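Local structure of oxidoreductase, short-chain dehydrogenase/reductase family (Aeromonas hydrophila subsp. hydrophila, 3L6E) at residues A[132-137]-A[175-180]; A[31-36]-A[66-71]. The protein probably acts as a nucleotide-dependent oxidoreductase of the short-chain dehydrogenase/reductase family, possibly reducing 3-dehydrosphinganine. All coordinates share one frame; numbering follows the deposited sequence.

In the fold
Interactions 1 and 2 illustrate two of the joints that build a Rossmann fold: strand beside strand, and helix on sheet. Interaction 2 comes first along the chain and is complete before interaction 1 begins. It lays helix 61-75 on strand 29-34; interaction 1 then pairs strand 128-137 with strand 171-181. All three strands belong to one parallel seven-stranded sheet, with strands 5-9 and 80-84 between the two sites. The contacts lie on opposite sides of the chain's centre, their own centres about 21 Å apart, and do not touch. Strand 29-34 ends beside a sulfate and the glycine-rich turn, consistent with the cofactor end, whereas strand 128-137 is linked to the YxxxK helix.

Interaction 1: residues A[132-137]-A[175-180]; sequences NVLSSA and NLYPSG
Asn-132 to Ser-136 pair in parallel with Asn-175 to Ser-179, two neighbouring strands of the Rossmann-fold sheet that helix 145-165 connects as a beta-alpha-beta crossover. Asn-132 O receives Leu-176 N at 2.8 Å, and Leu-134 N reaches Leu-176 O at 3.0 Å; both bonds are nearly straight. Strand 128-137 is then interrupted, but Ser-136 N takes up the pairing again by bonding to Pro-178 O. Side chains pack on both sides of the pair. On one, Val-133 CG1, anti to the backbone N (chi1 -177°), meets Pro-178 CG at 3.8 Å, the two side chains crossing at about a right angle; Met-207 of helix 200-210 packs against both, and against Leu-176. On the other, where helix 145-165 lies, Leu-134 and Tyr-177 run side by side, with Leu-134 CD2 3.7 Å from Tyr-177 CE2 and approaching the ring obliquely. Phe-223 stacks on this same ring from the next strand. At the interruption a water donates to Leu-134 O and makes a weak bond with Ser-179 OG. Ser-136 CB and Ser-179 OG approach to 3.5 Å, while Ser-136 OG bonds to Lys-152 NZ, linking the strand end to the helix that carries the YxxxK sequence characteristic of short-chain dehydrogenases. The last rung is Gly-180 N to Ser-136 O, 2.7 Å long, with an N-H...O angle of 143°.

Interaction 2: residues A[31-36]-A[66-71]; sequences SMMGRR and VAFAAA. With SO4 (sulfate ion), chain C.
Met-33, a selenomethionine, reaches from strand 29-34 across to helix 61-75 and ends over the ring of Phe-68. Beyond CG the chain is extended (chi2 -180°, chi3 -174°), which carries CE across to the helix. The methyl sits over the centre of the ring, with CE 3.8 Å from the Phe-68 centroid in a CH-pi contact, and SE adds a Met-aromatic contact to the same face. The fit is close: Met-33 CE is also 3.3 Å from Ala-67 O and 3.6 Å from Ala-71 CB. Ala-67 and Ala-71 face the strand, and the axes of strand 31-34 and helix 66-71 approach to 9.4 Å, running nearly antiparallel. Ser-31 OG touches Ala-71 CB at 3.6 Å while hydrogen-bonding to His-5. By contrast, Arg-35 and Arg-36, exposed beyond the strand, make no contact with 66-71 and hold a sulfate ion, probably from the crystallisation liquor: Arg-35 N reaches its O2 at 2.7 Å, and the Arg-36 guanidinium meets it edge-on, NE to sulfate O1 at 2.7 Å and NH1 to O4. Gly-12 N also bonds to the ion. A basic residue after the second strand, beside the glycine-rich turn, is consistent with the place where the 2'-phosphate of NADP(H) would be expected in a Rossmann fold.

Interaction 1: residues A[132-137]-A[175-180]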
loop_
_atom_site.group_PDB
_atom_site.type_symbol
_atom_site.label_atom_id
_atom_site.label_comp_id
_atom_site.label_asym_id
_atom_site.label_seq_id
_atom_site.Cartn_x
_atom_site.Cartn_y
_atom_site.Cartn_z
ATOM N N ASN A 132 -3.892 -7.751 8.997
ATOM C CA ASN A 132 -3.395 -9.095 8.798
ATOM C C ASN A 132 -2.192 -9.096 7.864
ATOM O O ASN A 132 -2.202 -8.421 6.824
ATOM C CB ASN A 132 -4.483 -9.983 8.234
ATOM C CG ASN A 132 -5.286 -10.659 9.301
ATOM O OD1 ASN A 132 -4.900 -11.686 9.841
ATOM N ND2 ASN A 132 -6.429 -10.092 9.603
ATOM N N VAL A 133 -1.172 -9.853 8.252
ATOM C CA VAL A 133 0.026 -10.025 7.440
ATOM C C VAL A 133 -0.062 -11.368 6.713
ATOM O O VAL A 133 -0.106 -12.423 7.339
ATOM C CB VAL A 133 1.331 -9.967 8.273
ATOM C CG1 VAL A 133 2.561 -10.072 7.356
ATOM C CG2 VAL A 133 1.402 -8.678 9.035
ATOM N N LEU A 134 -0.149 -11.307 5.391
ATOM C CA LEU A 134 -0.091 -12.497 4.566
ATOM C C LEU A 134 1.318 -12.573 3.927
ATOM O O LEU A 134 1.503 -12.317 2.743
ATOM C CB LEU A 134 -1.239 -12.489 3.541
ATOM C CG LEU A 134 -2.696 -12.523 4.065
ATOM C CD1 LEU A 134 -3.151 -11.200 4.709
ATOM C CD2 LEU A 134 -3.639 -12.863 2.935
ATOM N N SER A 135 2.320 -12.896 4.741
ATOM C CA SER A 135 3.723 -12.815 4.301
ATOM C C SER A 135 4.115 -13.946 3.346
ATOM O O SER A 135 3.501 -15.018 3.343
ATOM C CB SER A 135 4.671 -12.745 5.498
ATOM O OG SER A 135 4.523 -13.876 6.339
ATOM N N SER A 136 5.127 -13.687 2.522
ATOM C CA SER A 136 5.491 -14.602 1.449
ATOM C C SER A 136 6.998 -14.833 1.437
ATOM O O SER A 136 7.748 -14.102 0.783
ATOM C CB SER A 136 5.006 -14.053 0.106
ATOM O OG SER A 136 4.498 -15.083 -0.718
ATOM N N ALA A 137 7.421 -15.863 2.170
ATOM C CA ALA A 137 8.835 -16.225 2.344
ATOM C C ALA A 137 9.577 -16.459 1.030
ATOM O O ALA A 137 9.110 -17.202 0.162
ATOM C CB ALA A 137 8.951 -17.448 3.240
ATOM N N ASN A 175 -5.181 -5.435 4.931
ATOM C CA ASN A 175 -4.426 -6.630 4.554
ATOM C C ASN A 175 -3.052 -6.235 3.991
ATOM O O ASN A 175 -2.976 -5.448 3.082
ATOM C CB ASN A 175 -5.216 -7.451 3.544
ATOM C CG ASN A 175 -6.491 -8.035 4.119
ATOM O OD1 ASN A 175 -6.605 -8.306 5.320
ATOM N ND2 ASN A 175 -7.462 -8.253 3.251
ATOM N N LEU A 176 -1.977 -6.776 4.548
ATOM C CA LEU A 176 -0.624 -6.355 4.185
ATOM C C LEU A 176 0.152 -7.543 3.601
ATOM O O LEU A 176 0.146 -8.614 4.186
ATOM C CB LEU A 176 0.114 -5.812 5.420
ATOM C CG LEU A 176 -0.660 -4.800 6.292
ATOM C CD1 LEU A 176 -0.078 -4.693 7.683
ATOM C CD2 LEU A 176 -0.748 -3.433 5.654
ATOM N N TYR A 177 0.824 -7.317 2.467
ATOM C CA TYR A 177 1.479 -8.373 1.704
ATOM C C TYR A 177 2.976 -8.120 1.451
ATOM O O TYR A 177 3.350 -7.592 0.408
ATOM C CB TYR A 177 0.755 -8.545 0.364
ATOM C CG TYR A 177 -0.723 -8.834 0.489
ATOM C CD1 TYR A 177 -1.654 -7.801 0.784
ATOM C CD2 TYR A 177 -1.206 -10.120 0.287
ATOM C CE1 TYR A 177 -3.023 -8.073 0.869
ATOM C CE2 TYR A 177 -2.560 -10.408 0.366
ATOM C CZ TYR A 177 -3.469 -9.385 0.649
ATOM O OH TYR A 177 -4.811 -9.697 0.753
ATOM N N PRO A 178 3.823 -8.436 2.420
ATOM C CA PRO A 178 5.268 -8.407 2.181
ATOM C C PRO A 178 5.668 -9.668 1.438
ATOM O O PRO A 178 5.624 -10.734 2.032
ATOM C CB PRO A 178 5.873 -8.501 3.590
ATOM C CG PRO A 178 4.715 -8.598 4.553
ATOM C CD PRO A 178 3.492 -8.933 3.766
ATOM N N SER A 179 6.033 -9.554 0.166
ATOM C CA SER A 179 6.511 -10.701 -0.615
ATOM C C SER A 179 8.020 -10.698 -0.723
ATOM O O SER A 179 8.603 -9.819 -1.366
ATOM C CB SER A 179 5.933 -10.684 -2.027
ATOM O OG SER A 179 4.648 -11.262 -2.054
ATOM N N GLY A 180 8.653 -11.689 -0.100
ATOM C CA GLY A 180 10.094 -11.884 -0.254
ATOM C C GLY A 180 10.866 -11.723 1.037
ATOM O O GLY A 180 12.008 -11.254 1.033
HETATM O O HOH W 1 2.418 -11.992 0.359
#

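Interaction 2: residues A[31-36]-A[66-71]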
loop_
_atom_site.group_PDB
_atom_site.type_symbol
_atom_site.label_atom_id
_atom_site.label_comp_id
_atom_site.label_asym_id
_atom_site.label_seq_id
_atom_site.Cartn_x
_atom_site.Cartn_y
_atom_site.Cartn_z
ATOM N N SER A 31 1.022 -5.468 23.309
ATOM C CA SER A 31 0.836 -6.807 23.852
ATOM C C SER A 31 1.356 -7.808 22.822
ATOM O O SER A 31 0.738 -8.009 21.761
ATOM C CB SER A 31 -0.632 -7.075 24.152
ATOM O OG SER A 31 -1.031 -6.385 25.311
HETATM N N MSE A 32 2.507 -8.397 23.113
HETATM C CA MSE A 32 3.139 -9.331 22.177
HETATM C C MSE A 32 2.584 -10.736 22.372
HETATM O O MSE A 32 2.688 -11.294 23.455
HETATM C CB MSE A 32 4.658 -9.343 22.379
HETATM C CG MSE A 32 5.307 -7.972 22.347
HETATM SE SE MSE A 32 7.231 -8.049 22.646
HETATM C CE MSE A 32 7.260 -8.946 24.373
HETATM N N MSE A 33 2.001 -11.311 21.333
HETATM C CA MSE A 33 1.577 -12.713 21.413
HETATM C C MSE A 33 2.435 -13.614 20.539
HETATM O O MSE A 33 2.665 -13.302 19.377
HETATM C CB MSE A 33 0.112 -12.869 21.033
HETATM C CG MSE A 33 -0.826 -12.117 21.975
HETATM SE SE MSE A 33 -2.671 -12.360 21.434
HETATM C CE MSE A 33 -3.487 -11.126 22.731
ATOM N N GLY A 34 2.898 -14.725 21.111
ATOM C CA GLY A 34 3.752 -15.651 20.392
ATOM C C GLY A 34 3.812 -17.037 20.999
ATOM O O GLY A 34 3.527 -17.232 22.180
ATOM N N ARG A 35 4.173 -18.005 20.166
ATOM C CA ARG A 35 4.300 -19.407 20.581
ATOM C C ARG A 35 5.612 -19.677 21.319
ATOM O O ARG A 35 5.709 -20.632 22.087
ATOM C CB ARG A 35 4.246 -20.298 19.339
ATOM C CG ARG A 35 2.977 -21.093 19.160
ATOM C CD ARG A 35 3.233 -22.573 19.414
ATOM N NE ARG A 35 3.124 -22.943 20.826
ATOM C CZ ARG A 35 3.095 -24.198 21.277
ATOM N NH1 ARG A 35 3.170 -25.228 20.432
ATOM N NH2 ARG A 35 2.991 -24.425 22.579
ATOM N N ARG A 36 6.614 -18.837 21.076
ATOM C CA ARG A 36 7.987 -19.088 21.515
ATOM C C ARG A 36 8.418 -18.134 22.615
ATOM O O ARG A 36 8.797 -16.985 22.345
ATOM C CB ARG A 36 8.953 -18.971 20.329
ATOM C CG ARG A 36 8.939 -20.157 19.386
ATOM C CD ARG A 36 9.772 -19.869 18.148
ATOM N NE ARG A 36 9.133 -18.909 17.253
ATOM C CZ ARG A 36 9.668 -18.477 16.116
ATOM N NH1 ARG A 36 9.015 -17.605 15.348
ATOM N NH2 ARG A 36 10.859 -18.919 15.743
ATOM N N VAL A 66 -7.985 -16.721 26.340
ATOM C CA VAL A 66 -7.123 -16.479 27.494
ATOM C C VAL A 66 -6.082 -15.405 27.194
ATOM O O VAL A 66 -5.889 -14.477 27.983
ATOM C CB VAL A 66 -6.444 -17.800 27.975
ATOM C CG1 VAL A 66 -5.406 -17.536 29.057
ATOM C CG2 VAL A 66 -7.497 -18.793 28.496
ATOM N N ALA A 67 -5.431 -15.529 26.040
ATOM C CA ALA A 67 -4.372 -14.613 25.633
ATOM C C ALA A 67 -4.887 -13.185 25.450
ATOM O O ALA A 67 -4.194 -12.233 25.793
ATOM C CB ALA A 67 -3.696 -15.108 24.343
ATOM N N PHE A 68 -6.089 -13.043 24.894
ATOM C CA PHE A 68 -6.660 -11.724 24.670
ATOM C C PHE A 68 -7.137 -11.075 25.968
ATOM O O PHE A 68 -7.057 -9.847 26.106
ATOM C CB PHE A 68 -7.763 -11.764 23.597
ATOM C CG PHE A 68 -7.248 -11.552 22.186
ATOM C CD1 PHE A 68 -7.244 -10.282 21.615
ATOM C CD2 PHE A 68 -6.763 -12.616 21.432
ATOM C CE1 PHE A 68 -6.765 -10.068 20.308
ATOM C CE2 PHE A 68 -6.285 -12.424 20.130
ATOM C CZ PHE A 68 -6.282 -11.145 19.561
ATOM N N ALA A 69 -7.591 -11.907 26.916
ATOM C CA ALA A 69 -8.020 -11.466 28.237
ATOM C C ALA A 69 -6.880 -10.845 29.043
ATOM O O ALA A 69 -7.087 -9.859 29.748
ATOM C CB ALA A 69 -8.666 -12.624 29.029
ATOM N N ALA A 70 -5.685 -11.429 28.934
ATOM C CA ALA A 70 -4.497 -10.876 29.576
ATOM C C ALA A 70 -4.066 -9.571 28.890
ATOM O O ALA A 70 -3.698 -8.596 29.563
ATOM C CB ALA A 70 -3.355 -11.903 29.578
ATOM N N ALA A 71 -4.130 -9.549 27.558
ATOM C CA ALA A 71 -3.777 -8.342 26.797
ATOM C C ALA A 71 -4.648 -7.134 27.179
ATOM O O ALA A 71 -4.127 -6.062 27.526
ATOM C CB ALA A 71 -3.862 -8.596 25.321
HETATM S S SO4 C . 6.013 -16.809 17.326
HETATM O O1 SO4 C . 7.123 -17.349 18.100
HETATM O O2 SO4 C . 4.791 -17.572 17.562
HETATM O O3 SO4 C . 5.844 -15.442 17.803
HETATM O O4 SO4 C . 6.346 -16.858 15.898
#